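Side-chain contacts in decapping and exoribonuclease protein 1 (Kluyveromyces lactis, PDB 4GPS), which removes NAD caps from RNA and, as a metal-dependent nuclease, also combines decapping with 5'-3' exoribonuclease activity: residues 126-129 / 130-134; 283-286 / 287-290; 343-346 / 347-350; 349-352 / 353-357; 403-406 / 407-411. All blocks are in the same frame, centred on the assembly; numbering follows the deposited sequence.

Contact 1: 126-129 / 130-134; sequences ENKA and VKDSF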
loop_
_atom_site.group_PDB
_atom_site.type_symbol
_atom_site.label_atom_id
_atom_site.label_comp_id
_atom_site.label_asym_id
_atom_site.label_seq_id
_atom_site.Cartn_x
_atom_site.Cartn_y
_atom_site.Cartn_z
ATOM N N GLU A 126 -2.031 -20.793 -23.277
ATOM C CA GLU A 126 -2.665 -21.154 -24.553
ATOM C C GLU A 126 -1.867 -22.269 -25.238
ATOM O O GLU A 126 -2.435 -23.263 -25.684
ATOM C CB GLU A 126 -2.701 -19.960 -25.495
ATOM C CG GLU A 126 -3.531 -18.809 -25.012
ATOM C CD GLU A 126 -3.173 -17.513 -25.720
ATOM O OE1 GLU A 126 -3.239 -17.482 -26.969
ATOM O OE2 GLU A 126 -2.821 -16.535 -25.023
ATOM N N ASN A 127 -0.548 -22.079 -25.312
ATOM C CA ASN A 127 0.379 -23.034 -25.927
ATOM C C ASN A 127 1.845 -22.768 -25.540
ATOM O O ASN A 127 2.137 -21.804 -24.842
ATOM C CB ASN A 127 0.247 -22.970 -27.442
ATOM C CG ASN A 127 0.302 -21.556 -27.961
ATOM O OD1 ASN A 127 -0.716 -20.994 -28.378
ATOM N ND2 ASN A 127 1.491 -20.959 -27.922
ATOM N N LYS A 128 2.750 -23.624 -26.011
ATOM C CA LYS A 128 4.180 -23.503 -25.729
ATOM C C LYS A 128 4.775 -22.174 -26.165
ATOM O O LYS A 128 5.581 -21.595 -25.443
ATOM C CB LYS A 128 4.985 -24.628 -26.409
ATOM C CG LYS A 128 5.043 -25.962 -25.667
ATOM C CD LYS A 128 6.044 -25.963 -24.509
ATOM C CE LYS A 128 5.361 -25.816 -23.142
ATOM N NZ LYS A 128 4.337 -26.869 -22.863
ATOM N N ALA A 129 4.400 -21.711 -27.353
ATOM C CA ALA A 129 4.923 -20.454 -27.866
ATOM C C ALA A 129 4.636 -19.301 -26.901
ATOM O O ALA A 129 5.524 -18.518 -26.581
ATOM C CB ALA A 129 4.325 -20.151 -29.237
ATOM N N VAL A 130 3.394 -19.200 -26.441
ATOM C CA VAL A 130 3.016 -18.137 -25.516
ATOM C C VAL A 130 3.706 -18.333 -24.157
ATOM O O VAL A 130 4.245 -17.391 -23.594
ATOM C CB VAL A 130 1.484 -18.092 -25.323
ATOM C CG1 VAL A 130 1.137 -17.219 -24.145
ATOM C CG2 VAL A 130 0.816 -17.572 -26.598
ATOM N N LYS A 131 3.700 -19.556 -23.640
ATOM C CA LYS A 131 4.342 -19.830 -22.360
ATOM C C LYS A 131 5.828 -19.536 -22.376
ATOM O O LYS A 131 6.381 -19.093 -21.366
ATOM C CB LYS A 131 4.158 -21.282 -21.936
ATOM C CG LYS A 131 5.130 -21.714 -20.831
ATOM C CD LYS A 131 4.835 -23.146 -20.429
ATOM C CE LYS A 131 6.048 -23.863 -19.881
ATOM N NZ LYS A 131 5.927 -23.995 -18.430
ATOM N N ASP A 132 6.480 -19.783 -23.505
ATOM C CA ASP A 132 7.910 -19.544 -23.568
ATOM C C ASP A 132 8.261 -18.071 -23.700
ATOM O O ASP A 132 9.443 -17.722 -23.671
ATOM C CB ASP A 132 8.554 -20.350 -24.695
ATOM C CG ASP A 132 8.591 -21.834 -24.402
ATOM O OD1 ASP A 132 8.532 -22.234 -23.210
ATOM O OD2 ASP A 132 8.695 -22.603 -25.382
ATOM N N SER A 133 7.235 -17.221 -23.833
ATOM C CA SER A 133 7.397 -15.763 -23.918
ATOM C C SER A 133 7.378 -15.140 -22.517
ATOM O O SER A 133 7.536 -13.929 -22.371
ATOM C CB SER A 133 6.255 -15.139 -24.696
ATOM O OG SER A 133 5.784 -16.045 -25.657
ATOM N N PHE A 134 7.140 -15.964 -21.501
ATOM C CA PHE A 134 7.103 -15.508 -20.120
ATOM C C PHE A 134 7.937 -16.418 -19.217
ATOM O O PHE A 134 8.912 -15.986 -18.592
ATOM C CB PHE A 134 5.661 -15.467 -19.613
ATOM C CG PHE A 134 4.771 -14.542 -20.391
ATOM C CD1 PHE A 134 3.851 -15.042 -21.298
ATOM C CD2 PHE A 134 4.842 -13.155 -20.203
ATOM C CE1 PHE A 134 3.014 -14.173 -21.998
ATOM C CE2 PHE A 134 3.999 -12.275 -20.911
ATOM C CZ PHE A 134 3.092 -12.782 -21.799
#

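Contact 2: 283-286 / 287-290; sequences SINT and LTDT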
loop_
_atom_site.group_PDB
_atom_site.type_symbol
_atom_site.label_atom_id
_atom_site.label_comp_id
_atom_site.label_asym_id
_atom_site.label_seq_id
_atom_site.Cartn_x
_atom_site.Cartn_y
_atom_site.Cartn_z
ATOM N N SER A 283 -1.543 -2.297 -13.407
ATOM C CA SER A 283 -2.301 -2.694 -14.576
ATOM C C SER A 283 -3.696 -3.111 -14.258
ATOM O O SER A 283 -4.077 -3.231 -13.088
ATOM C CB SER A 283 -1.631 -3.902 -15.221
ATOM O OG SER A 283 -1.804 -5.068 -14.398
ATOM N N ILE A 284 -4.457 -3.349 -15.325
ATOM C CA ILE A 284 -5.820 -3.855 -15.200
ATOM C C ILE A 284 -5.877 -5.173 -15.946
ATOM O O ILE A 284 -5.261 -5.321 -17.004
ATOM C CB ILE A 284 -6.896 -2.991 -15.865
ATOM C CG1 ILE A 284 -6.963 -1.614 -15.215
ATOM C CG2 ILE A 284 -8.259 -3.653 -15.659
ATOM C CD1 ILE A 284 -5.937 -0.639 -15.742
ATOM N N ASN A 285 -6.582 -6.136 -15.363
ATOM C CA ASN A 285 -6.805 -7.423 -16.001
ATOM C C ASN A 285 -8.068 -7.131 -16.838
ATOM O O ASN A 285 -9.182 -6.996 -16.288
ATOM C CB ASN A 285 -7.110 -8.494 -14.954
ATOM C CG ASN A 285 -7.423 -9.829 -15.579
ATOM O OD1 ASN A 285 -8.140 -9.912 -16.588
ATOM N ND2 ASN A 285 -6.889 -10.887 -14.991
ATOM N N THR A 286 -7.899 -6.992 -18.151
ATOM C CA THR A 286 -9.030 -6.669 -19.023
ATOM C C THR A 286 -10.198 -7.686 -19.052
ATOM O O THR A 286 -11.351 -7.314 -19.299
ATOM C CB THR A 286 -8.519 -6.415 -20.424
ATOM O OG1 THR A 286 -7.601 -7.457 -20.772
ATOM C CG2 THR A 286 -7.808 -5.063 -20.492
ATOM N N LEU A 287 -9.915 -8.962 -18.793
ATOM C CA LEU A 287 -10.972 -9.966 -18.760
ATOM C C LEU A 287 -11.849 -9.817 -17.506
ATOM O O LEU A 287 -13.055 -10.077 -17.535
ATOM C CB LEU A 287 -10.395 -11.388 -18.746
ATOM C CG LEU A 287 -9.497 -11.906 -19.867
ATOM C CD1 LEU A 287 -9.252 -13.409 -19.639
ATOM C CD2 LEU A 287 -10.159 -11.658 -21.220
ATOM N N THR A 288 -11.253 -9.387 -16.402
ATOM C CA THR A 288 -11.999 -9.303 -15.162
ATOM C C THR A 288 -12.245 -7.882 -14.689
ATOM O O THR A 288 -12.898 -7.673 -13.662
ATOM C CB THR A 288 -11.251 -10.112 -14.056
ATOM O OG1 THR A 288 -9.993 -9.483 -13.764
ATOM C CG2 THR A 288 -10.961 -11.571 -14.537
ATOM N N ASP A 289 -11.733 -6.912 -15.444
ATOM C CA ASP A 289 -11.865 -5.496 -15.091
ATOM C C ASP A 289 -11.457 -5.246 -13.633
ATOM O O ASP A 289 -12.124 -4.541 -12.871
ATOM C CB ASP A 289 -13.292 -4.999 -15.314
ATOM C CG ASP A 289 -13.373 -3.492 -15.249
ATOM O OD1 ASP A 289 -12.451 -2.841 -15.795
ATOM O OD2 ASP A 289 -14.339 -2.960 -14.662
ATOM N N THR A 290 -10.326 -5.824 -13.271
ATOM C CA THR A 290 -9.823 -5.761 -11.924
ATOM C C THR A 290 -8.372 -5.297 -11.904
ATOM O O THR A 290 -7.514 -5.832 -12.616
ATOM C CB THR A 290 -9.939 -7.180 -11.296
ATOM O OG1 THR A 290 -11.328 -7.551 -11.214
ATOM C CG2 THR A 290 -9.277 -7.243 -9.917
#

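Contact 3: 343-346 / 347-350; sequences AYKI and QDIY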
loop_
_atom_site.group_PDB
_atom_site.type_symbol
_atom_site.label_atom_id
_atom_site.label_comp_id
_atom_site.label_asym_id
_atom_site.label_seq_id
_atom_site.Cartn_x
_atom_site.Cartn_y
_atom_site.Cartn_z
ATOM N N ALA A 343 -1.634 -15.965 -9.579
ATOM C CA ALA A 343 -2.597 -14.933 -9.180
ATOM C C ALA A 343 -3.071 -15.137 -7.724
ATOM O O ALA A 343 -3.152 -16.264 -7.233
ATOM C CB ALA A 343 -3.809 -14.952 -10.150
ATOM N N TYR A 344 -3.367 -14.047 -7.025
ATOM C CA TYR A 344 -3.857 -14.164 -5.656
ATOM C C TYR A 344 -4.915 -13.136 -5.447
ATOM O O TYR A 344 -4.742 -11.985 -5.848
ATOM C CB TYR A 344 -2.766 -13.868 -4.621
ATOM C CG TYR A 344 -1.656 -14.888 -4.526
ATOM C CD1 TYR A 344 -1.734 -15.949 -3.641
ATOM C CD2 TYR A 344 -0.509 -14.763 -5.298
ATOM C CE1 TYR A 344 -0.696 -16.841 -3.523
ATOM C CE2 TYR A 344 0.525 -15.656 -5.191
ATOM C CZ TYR A 344 0.430 -16.694 -4.300
ATOM O OH TYR A 344 1.460 -17.604 -4.214
ATOM N N LYS A 345 -6.020 -13.542 -4.842
ATOM C CA LYS A 345 -7.049 -12.579 -4.496
ATOM C C LYS A 345 -6.685 -12.189 -3.059
ATOM O O LYS A 345 -5.763 -12.796 -2.465
ATOM C CB LYS A 345 -8.426 -13.214 -4.594
ATOM C CG LYS A 345 -8.821 -13.290 -6.027
ATOM C CD LYS A 345 -10.137 -13.942 -6.255
ATOM C CE LYS A 345 -10.412 -13.884 -7.743
ATOM N NZ LYS A 345 -10.425 -12.460 -8.198
ATOM N N ILE A 346 -7.360 -11.181 -2.512
ATOM C CA ILE A 346 -7.050 -10.728 -1.157
ATOM C C ILE A 346 -7.230 -11.863 -0.138
ATOM O O ILE A 346 -6.393 -12.046 0.754
ATOM C CB ILE A 346 -7.932 -9.518 -0.753
ATOM C CG1 ILE A 346 -7.467 -8.961 0.585
ATOM C CG2 ILE A 346 -9.393 -9.942 -0.665
ATOM C CD1 ILE A 346 -6.054 -8.519 0.544
ATOM N N GLN A 347 -8.310 -12.629 -0.273
ATOM C CA GLN A 347 -8.569 -13.757 0.625
ATOM C C GLN A 347 -7.409 -14.769 0.551
ATOM O O GLN A 347 -7.040 -15.377 1.562
ATOM C CB GLN A 347 -9.896 -14.440 0.241
ATOM C CG GLN A 347 -10.178 -15.727 1.003
ATOM C CD GLN A 347 -10.294 -15.514 2.516
ATOM O OE1 GLN A 347 -9.900 -16.395 3.309
ATOM N NE2 GLN A 347 -10.838 -14.347 2.929
ATOM N N ASP A 348 -6.830 -14.940 -0.641
ATOM C CA ASP A 348 -5.709 -15.860 -0.815
ATOM C C ASP A 348 -4.461 -15.365 -0.066
ATOM O O ASP A 348 -3.848 -16.144 0.692
ATOM C CB ASP A 348 -5.376 -16.075 -2.302
ATOM C CG ASP A 348 -6.571 -16.615 -3.106
ATOM O OD1 ASP A 348 -7.168 -17.634 -2.698
ATOM O OD2 ASP A 348 -6.914 -16.022 -4.156
ATOM N N ILE A 349 -4.059 -14.100 -0.252
ATOM C CA ILE A 349 -2.872 -13.632 0.486
ATOM C C ILE A 349 -3.185 -13.742 1.965
ATOM O O ILE A 349 -2.337 -14.132 2.733
ATOM C CB ILE A 349 -2.503 -12.161 0.249
ATOM C CG1 ILE A 349 -2.159 -11.941 -1.198
ATOM C CG2 ILE A 349 -1.242 -11.821 1.055
ATOM C CD1 ILE A 349 -0.890 -12.701 -1.596
ATOM N N TYR A 350 -4.417 -13.416 2.345
ATOM C CA TYR A 350 -4.839 -13.485 3.753
ATOM C C TYR A 350 -4.662 -14.874 4.362
ATOM O O TYR A 350 -4.089 -15.033 5.438
ATOM C CB TYR A 350 -6.314 -13.112 3.901
ATOM C CG TYR A 350 -6.753 -13.184 5.329
ATOM C CD1 TYR A 350 -6.321 -12.236 6.249
ATOM C CD2 TYR A 350 -7.527 -14.252 5.794
ATOM C CE1 TYR A 350 -6.637 -12.340 7.612
ATOM C CE2 TYR A 350 -7.851 -14.368 7.162
ATOM C CZ TYR A 350 -7.399 -13.398 8.065
ATOM O OH TYR A 350 -7.729 -13.464 9.407
#

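Contact 4: 349-352 / 353-357; sequences IYHK and INNSS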
loop_
_atom_site.group_PDB
_atom_site.type_symbol
_atom_site.label_atom_id
_atom_site.label_comp_id
_atom_site.label_asym_id
_atom_site.label_seq_id
_atom_site.Cartn_x
_atom_site.Cartn_y
_atom_site.Cartn_z
ATOM N N ILE A 349 -4.059 -14.100 -0.252
ATOM C CA ILE A 349 -2.872 -13.632 0.486
ATOM C C ILE A 349 -3.185 -13.742 1.965
ATOM O O ILE A 349 -2.337 -14.132 2.733
ATOM C CB ILE A 349 -2.503 -12.161 0.249
ATOM C CG1 ILE A 349 -2.159 -11.941 -1.198
ATOM C CG2 ILE A 349 -1.242 -11.821 1.055
ATOM C CD1 ILE A 349 -0.890 -12.701 -1.596
ATOM N N TYR A 350 -4.417 -13.416 2.345
ATOM C CA TYR A 350 -4.839 -13.485 3.753
ATOM C C TYR A 350 -4.662 -14.874 4.362
ATOM O O TYR A 350 -4.089 -15.033 5.438
ATOM C CB TYR A 350 -6.314 -13.112 3.901
ATOM C CG TYR A 350 -6.753 -13.184 5.329
ATOM C CD1 TYR A 350 -6.321 -12.236 6.249
ATOM C CD2 TYR A 350 -7.527 -14.252 5.794
ATOM C CE1 TYR A 350 -6.637 -12.340 7.612
ATOM C CE2 TYR A 350 -7.851 -14.368 7.162
ATOM C CZ TYR A 350 -7.399 -13.398 8.065
ATOM O OH TYR A 350 -7.729 -13.464 9.407
ATOM N N HIS A 351 -5.194 -15.868 3.662
ATOM C CA HIS A 351 -5.124 -17.244 4.120
ATOM C C HIS A 351 -3.661 -17.688 4.237
ATOM O O HIS A 351 -3.318 -18.377 5.180
ATOM C CB HIS A 351 -5.911 -18.173 3.164
ATOM C CG HIS A 351 -5.744 -19.634 3.469
ATOM N ND1 HIS A 351 -6.224 -20.219 4.629
ATOM C CD2 HIS A 351 -5.067 -20.609 2.810
ATOM C CE1 HIS A 351 -5.841 -21.483 4.670
ATOM N NE2 HIS A 351 -5.136 -21.745 3.581
ATOM N N LYS A 352 -2.799 -17.292 3.299
ATOM C CA LYS A 352 -1.393 -17.684 3.380
ATOM C C LYS A 352 -0.761 -17.146 4.689
ATOM O O LYS A 352 0.061 -17.828 5.300
ATOM C CB LYS A 352 -0.630 -17.172 2.135
ATOM C CG LYS A 352 0.766 -17.779 1.898
ATOM C CD LYS A 352 1.250 -17.450 0.481
ATOM C CE LYS A 352 2.587 -18.116 0.143
ATOM N NZ LYS A 352 2.567 -19.627 0.260
ATOM N N ILE A 353 -1.160 -15.953 5.139
ATOM C CA ILE A 353 -0.581 -15.399 6.371
ATOM C C ILE A 353 -1.388 -15.578 7.656
ATOM O O ILE A 353 -0.914 -15.195 8.727
ATOM C CB ILE A 353 -0.211 -13.874 6.231
ATOM C CG1 ILE A 353 -1.458 -13.032 5.995
ATOM C CG2 ILE A 353 0.749 -13.663 5.049
ATOM C CD1 ILE A 353 -1.126 -11.568 5.842
ATOM N N ASN A 354 -2.590 -16.158 7.572
ATOM C CA ASN A 354 -3.412 -16.381 8.783
ATOM C C ASN A 354 -4.136 -17.734 8.752
ATOM O O ASN A 354 -5.131 -17.899 8.040
ATOM C CB ASN A 354 -4.433 -15.245 8.956
ATOM C CG ASN A 354 -5.187 -15.323 10.280
ATOM O OD1 ASN A 354 -4.661 -14.978 11.346
ATOM N ND2 ASN A 354 -6.428 -15.769 10.215
ATOM N N ASN A 355 -3.594 -18.706 9.483
ATOM C CA ASN A 355 -4.163 -20.051 9.587
ATOM C C ASN A 355 -3.866 -20.490 10.991
ATOM O O ASN A 355 -3.007 -19.909 11.661
ATOM C CB ASN A 355 -3.506 -21.141 8.691
ATOM C CG ASN A 355 -2.447 -20.607 7.755
ATOM O OD1 ASN A 355 -2.737 -19.856 6.818
ATOM N ND2 ASN A 355 -1.205 -21.019 7.985
ATOM N N SER A 356 -4.543 -21.559 11.397
ATOM C CA SER A 356 -4.355 -22.143 12.721
ATOM C C SER A 356 -3.012 -22.884 12.745
ATOM O O SER A 356 -2.521 -23.300 13.793
ATOM C CB SER A 356 -5.540 -23.081 13.068
ATOM O OG SER A 356 -6.158 -23.640 11.914
ATOM N N SER A 357 -2.409 -23.006 11.569
ATOM C CA SER A 357 -1.122 -23.671 11.412
ATOM C C SER A 357 0.096 -22.724 11.373
ATOM O O SER A 357 1.134 -23.018 11.964
ATOM C CB SER A 357 -1.154 -24.517 10.146
ATOM O OG SER A 357 0.138 -24.629 9.587
#

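Contact 5: 403-406 / 407-411; sequences QIDT and NLTLS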
loop_
_atom_site.group_PDB
_atom_site.type_symbol
_atom_site.label_atom_id
_atom_site.label_comp_id
_atom_site.label_asym_id
_atom_site.label_seq_id
_atom_site.Cartn_x
_atom_site.Cartn_y
_atom_site.Cartn_z
ATOM N N GLN A 403 6.673 10.784 14.589
ATOM C CA GLN A 403 7.594 9.660 14.710
ATOM C C GLN A 403 7.110 8.566 15.603
ATOM O O GLN A 403 6.413 8.803 16.608
ATOM C CB GLN A 403 8.963 10.133 15.187
ATOM C CG GLN A 403 9.611 10.993 14.151
ATOM C CD GLN A 403 10.751 11.786 14.698
ATOM O OE1 GLN A 403 11.763 11.222 15.108
ATOM N NE2 GLN A 403 10.600 13.108 14.713
ATOM N N ILE A 404 7.502 7.358 15.231
ATOM C CA ILE A 404 7.121 6.195 15.979
ATOM C C ILE A 404 8.318 5.261 16.167
ATOM O O ILE A 404 8.847 4.735 15.191
ATOM C CB ILE A 404 5.955 5.468 15.274
ATOM C CG1 ILE A 404 4.762 6.416 15.153
ATOM C CG2 ILE A 404 5.532 4.225 16.088
ATOM C CD1 ILE A 404 3.446 5.716 14.639
ATOM N N ASP A 405 8.747 5.106 17.428
ATOM C CA ASP A 405 9.861 4.232 17.860
ATOM C C ASP A 405 9.630 2.826 17.390
ATOM O O ASP A 405 8.530 2.476 16.978
ATOM C CB ASP A 405 9.872 4.044 19.390
ATOM C CG ASP A 405 10.576 5.109 20.091
ATOM O OD1 ASP A 405 11.556 5.620 19.512
ATOM O OD2 ASP A 405 10.158 5.427 21.224
ATOM N N THR A 406 10.655 2.002 17.559
ATOM C CA THR A 406 10.487 0.607 17.274
ATOM C C THR A 406 9.727 0.060 18.488
ATOM O O THR A 406 9.288 -1.078 18.461
ATOM C CB THR A 406 11.818 -0.140 17.119
ATOM O OG1 THR A 406 12.700 0.222 18.190
ATOM C CG2 THR A 406 12.455 0.191 15.768
ATOM N N ASN A 407 9.573 0.877 19.536
ATOM C CA ASN A 407 8.821 0.486 20.753
ATOM C C ASN A 407 7.405 1.004 20.679
ATOM O O ASN A 407 6.693 0.998 21.679
ATOM C CB ASN A 407 9.397 1.100 22.042
ATOM C CG ASN A 407 10.823 0.688 22.314
ATOM O OD1 ASN A 407 11.132 -0.506 22.422
ATOM N ND2 ASN A 407 11.712 1.681 22.436
ATOM N N LEU A 408 7.016 1.498 19.511
ATOM C CA LEU A 408 5.697 2.067 19.304
ATOM C C LEU A 408 5.461 3.324 20.130
ATOM O O LEU A 408 4.326 3.636 20.486
ATOM C CB LEU A 408 4.605 1.036 19.572
ATOM C CG LEU A 408 4.857 -0.260 18.792
ATOM C CD1 LEU A 408 3.641 -1.176 18.921
ATOM C CD2 LEU A 408 5.137 0.058 17.328
ATOM N N THR A 409 6.524 4.047 20.457
ATOM C CA THR A 409 6.323 5.304 21.164
ATOM C C THR A 409 6.138 6.404 20.106
ATOM O O THR A 409 7.008 6.619 19.249
ATOM C CB THR A 409 7.509 5.668 22.058
ATOM O OG1 THR A 409 7.489 4.832 23.221
ATOM C CG2 THR A 409 7.423 7.137 22.492
ATOM N N LEU A 410 5.000 7.087 20.170
ATOM C CA LEU A 410 4.661 8.145 19.235
ATOM C C LEU A 410 5.212 9.502 19.675
ATOM O O LEU A 410 5.027 9.892 20.814
ATOM C CB LEU A 410 3.119 8.236 19.108
ATOM C CG LEU A 410 2.551 9.515 18.475
ATOM C CD1 LEU A 410 2.959 9.537 17.009
ATOM C CD2 LEU A 410 1.033 9.586 18.633
ATOM N N SER A 411 5.878 10.212 18.764
ATOM C CA SER A 411 6.428 11.555 19.029
ATOM C C SER A 411 5.931 12.603 18.031
ATOM O O SER A 411 6.093 12.430 16.826
ATOM C CB SER A 411 7.951 11.546 18.970
ATOM O OG SER A 411 8.474 11.192 20.220
HETATM O O HOH W 1 12.460 -2.442 19.946
#

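Contact 1: 126-129 / 130-134
Two backbone hydrogen bonds tie the short helical turn 128-131 together. Lys-131 N gives its proton to Asn-127 O at 3.0 Å in an almost straight bond (170° at the hydrogen). One residue on, Asp-132 N reaches Lys-128 O at 2.8 Å, rather more bent at 148°. Asn-127 holds the N-cap position of this helix, little more than one turn long, which sits on the surface of the nuclease-like domain well away from the metal and substrate residues.

The polar side chains follow the same turn. Ser-133 turns OG back toward the helix, 2.7 Å from Ala-129 O and 2.9 Å from Val-130 O, so one hydroxyl stands before two successive carbonyl groups. Asp-132 folds its carboxylate against the carbonyl of Lys-128, OD2 lying 3.3 Å from Lys-128 O; both are acceptors, so this is proximity without a bond.

Apolar and charged chains line the outside. Lys-128 and Lys-131 run side by side in the same direction, CE of Lys-128 resting 3.8 Å from CD of Lys-131. Their ammonium nitrogens stay 5.5 Å apart, NZ to NZ, and the like charges probably add little to holding the pair. On the side of helix 114-122, Val-130 turns CG2, the branch anti to its carbonyl carbon, to the carboxylate end of Glu-126, with OE1 at 4.1 Å from that methyl. Val-130 also meets Trp-125 and Glu-115, while the rings of Phe-134 and Trp-125 meet with nearly parallel planes.

Contact 2: 283-286 / 287-290
A G1 beta bulge closes the hairpin between strands 273-285 and 290-297, with Asp-289 and Thr-290 both facing Asn-285. Asn-285 N donates to Thr-290 O at 2.9 Å, nearly straight at 171°, and the return bond from Thr-290 N is weak. Asn-285 O also takes weak bonds from Thr-288 N and Asp-289 N, which gathers three N-H groups round one carbonyl. The side chain bridges the turn as well: with CG opposite the backbone N (chi1 177°), OD1 receives Thr-288 N at 3.2 Å from above the amide plane, and a weak bond from Leu-287 N at 3.0 Å makes an Asx turn. Thr-288 sets OG1 over the face of this amide, 3.2 Å from Asn-285 CG. A leucine here takes away OD1, and the N-H groups of Leu-287 and Thr-288 would probably be left without that acceptor and the turn freer to shift. Thr-290 OG1 donates to Thr-288 O at 2.9 Å, a bond within the turn. Ser-283, next to metal ligand Asp-282, bonds through OG to Thr-292 O. Ile-284 meets Tyr-291 on the partner strand; beyond the hairpin it touches Pro-110, and helix 114-122 packs on Asn-285 and Leu-287 through Cys-117.

Contact 3: 343-346 / 347-350
Asp-348 reaches back over the first turn of helix 346-353 to the backbone of Lys-345, its OD2 accepting Lys-345 N at 2.7 Å. The bond is fairly straight, 161° at the hydrogen, and uses the anti lone pair of OD2, the one turned from the other carboxylate oxygen. CG of Asp-348 stands opposite the carbonyl carbon (chi1 -58°), which folds the carboxylate toward the strand that leads in. The same OD2 touches Lys-345 CB at 3.2 Å, the two side chains running alongside each other.

Ile-349 fills the next position. Its CD1 sits 4.2 Å from the centroid of the Tyr-344 ring, an off-centre CH-pi contact, and the methyl is 3.7 Å from CG of Tyr-344. At the edge of that ring, in its plane, comes Asp-348 CB, 3.9 Å from Tyr-344 CD1.

Here strand 338-344 runs into the helix, with Lys-345 as N-cap: the Asp-348 bond is the half of a capping box that the third helical residue supplies. Ile-349 N to Lys-345 O (3.1 Å) and Tyr-350 N to Ile-346 O (2.9 Å) then start the regular helical pattern.

Further out, Lys-345 NZ makes a salt bridge to Asp-325. The Tyr-344 ring is packed by Leu-326, Ile-328 and Phe-330 of the adjacent strand 325-331 and has Lys-342 as a cation-pi partner, and Trp-315 of helix 305-319 lies against Ile-346 and Ile-349.

Contact 4: 349-352 / 353-357
Tyr-350 O is gripped by two N-H groups at the C-terminal end of helix 346-353. Asn-354 N comes to 2.8 Å and Ile-353 N to 3.1 Å, but both bonds are weak, bent to about 120° at the hydrogen. Ile-353 N has a sounder partner in Ile-349 O at 3.2 Å, the regular helical bond, so this one proton is shared between two carbonyls. A further approach of Asn-354 N to His-351 O is weak and rests on a doubtful oxygen position. Asn-354 is the first residue to leave helical angles, and the pattern frays there into the loop that follows.

The side chains meet at this end too. Asn-354 lays CB over one face of the Tyr-350 ring, 4.0 Å from the centroid and offset toward the rim, as a CH-pi contact. The two side chains point the same way, because CG of Asn-354 lies opposite its own backbone N (chi1 -173°). The amide plane is turned 37° from the ring. Thus ring and amide travel out together, and the amide lies near the phenol oxygen. That oxygen has partners of its own, being hydrogen-bonded to Val-76 O and Asn-371 OD1.

Ile-353 folds back on the helix: CG1, set between the backbone N and the carbonyl carbon (chi1 64°), packs 3.4 Å from Tyr-350 O. Outside the turn, Leu-311, Leu-312 and Trp-315 of helix 305-319 meet Ile-353, while Pro-370 at the start of helix 370-393 touches both Tyr-350 and Ile-353.

Contact 5: 403-406 / 407-411
Gln-403 and Ser-411 form an antiparallel hydrogen-bonded pair, Ile-404 and Leu-410 the next, non-hydrogen-bonded one, and a type I turn from Asp-405 to Leu-408 reverses the chain. Gln-403 N donates to Ser-411 O at 2.8 Å, and Asp-405 N to Thr-409 O at 2.9 Å. The turn is closed by a weak bond from Leu-408 N to Asp-405 O at 3.1 Å, and Leu-408 takes left-handed angles (phi 65°).

On one face Ile-404 sends CG1 to Leu-410 CD1 at 4.1 Å, a methyl brought there by Leu-410 CG lying anti to the backbone N (chi1 164°), while Ile-404 CG2 meets Leu-408 CD2 more loosely at 4.4 Å. Ile-380, Val-383 and Leu-384 of helix 370-393 pack on Ile-404 and Leu-410 from that side. On the other face, Asp-405 and Thr-409 lie side by side, and CB of Asp-405 rests 4.0 Å from CB of Asn-407. Modelled too close to Thr-409, the carboxylate is doubtfully placed. A glycine in place of Asp-405 removes CB and the carboxylate, and Asn-407 would probably be freer to turn and the tip to flex. At the tip a water joins Thr-406 OG1, 3.2 Å away, to Asn-407 OD1 through a weak bond.

The chemistry divides this hairpin by face: hydrocarbon branches are committed to the helix, whereas hydroxyls and amides gather on the turn and opposite face, where water can reach the tip.

Contacts 3 and 4 are the two ends of one short helix, 346-353; they share Ile-349 and Tyr-350, and their centres lie 10 Å apart. Contact 2 is the one nearest the metal site: the Ser-283 side chain is about 4 Å from those of the metal-binding residues Asp-282 and Ile-294. Contact 3 stands a little further off, Ile-349 being about 8 Å, side chain to side chain, from Lys-295, which probably binds substrate. Between contacts 2 and 3 the nearest atoms are about 6 Å apart. Contacts 1 and 5 lie away from the site, on opposite sides of the chain's centre, 50 Å apart between centres.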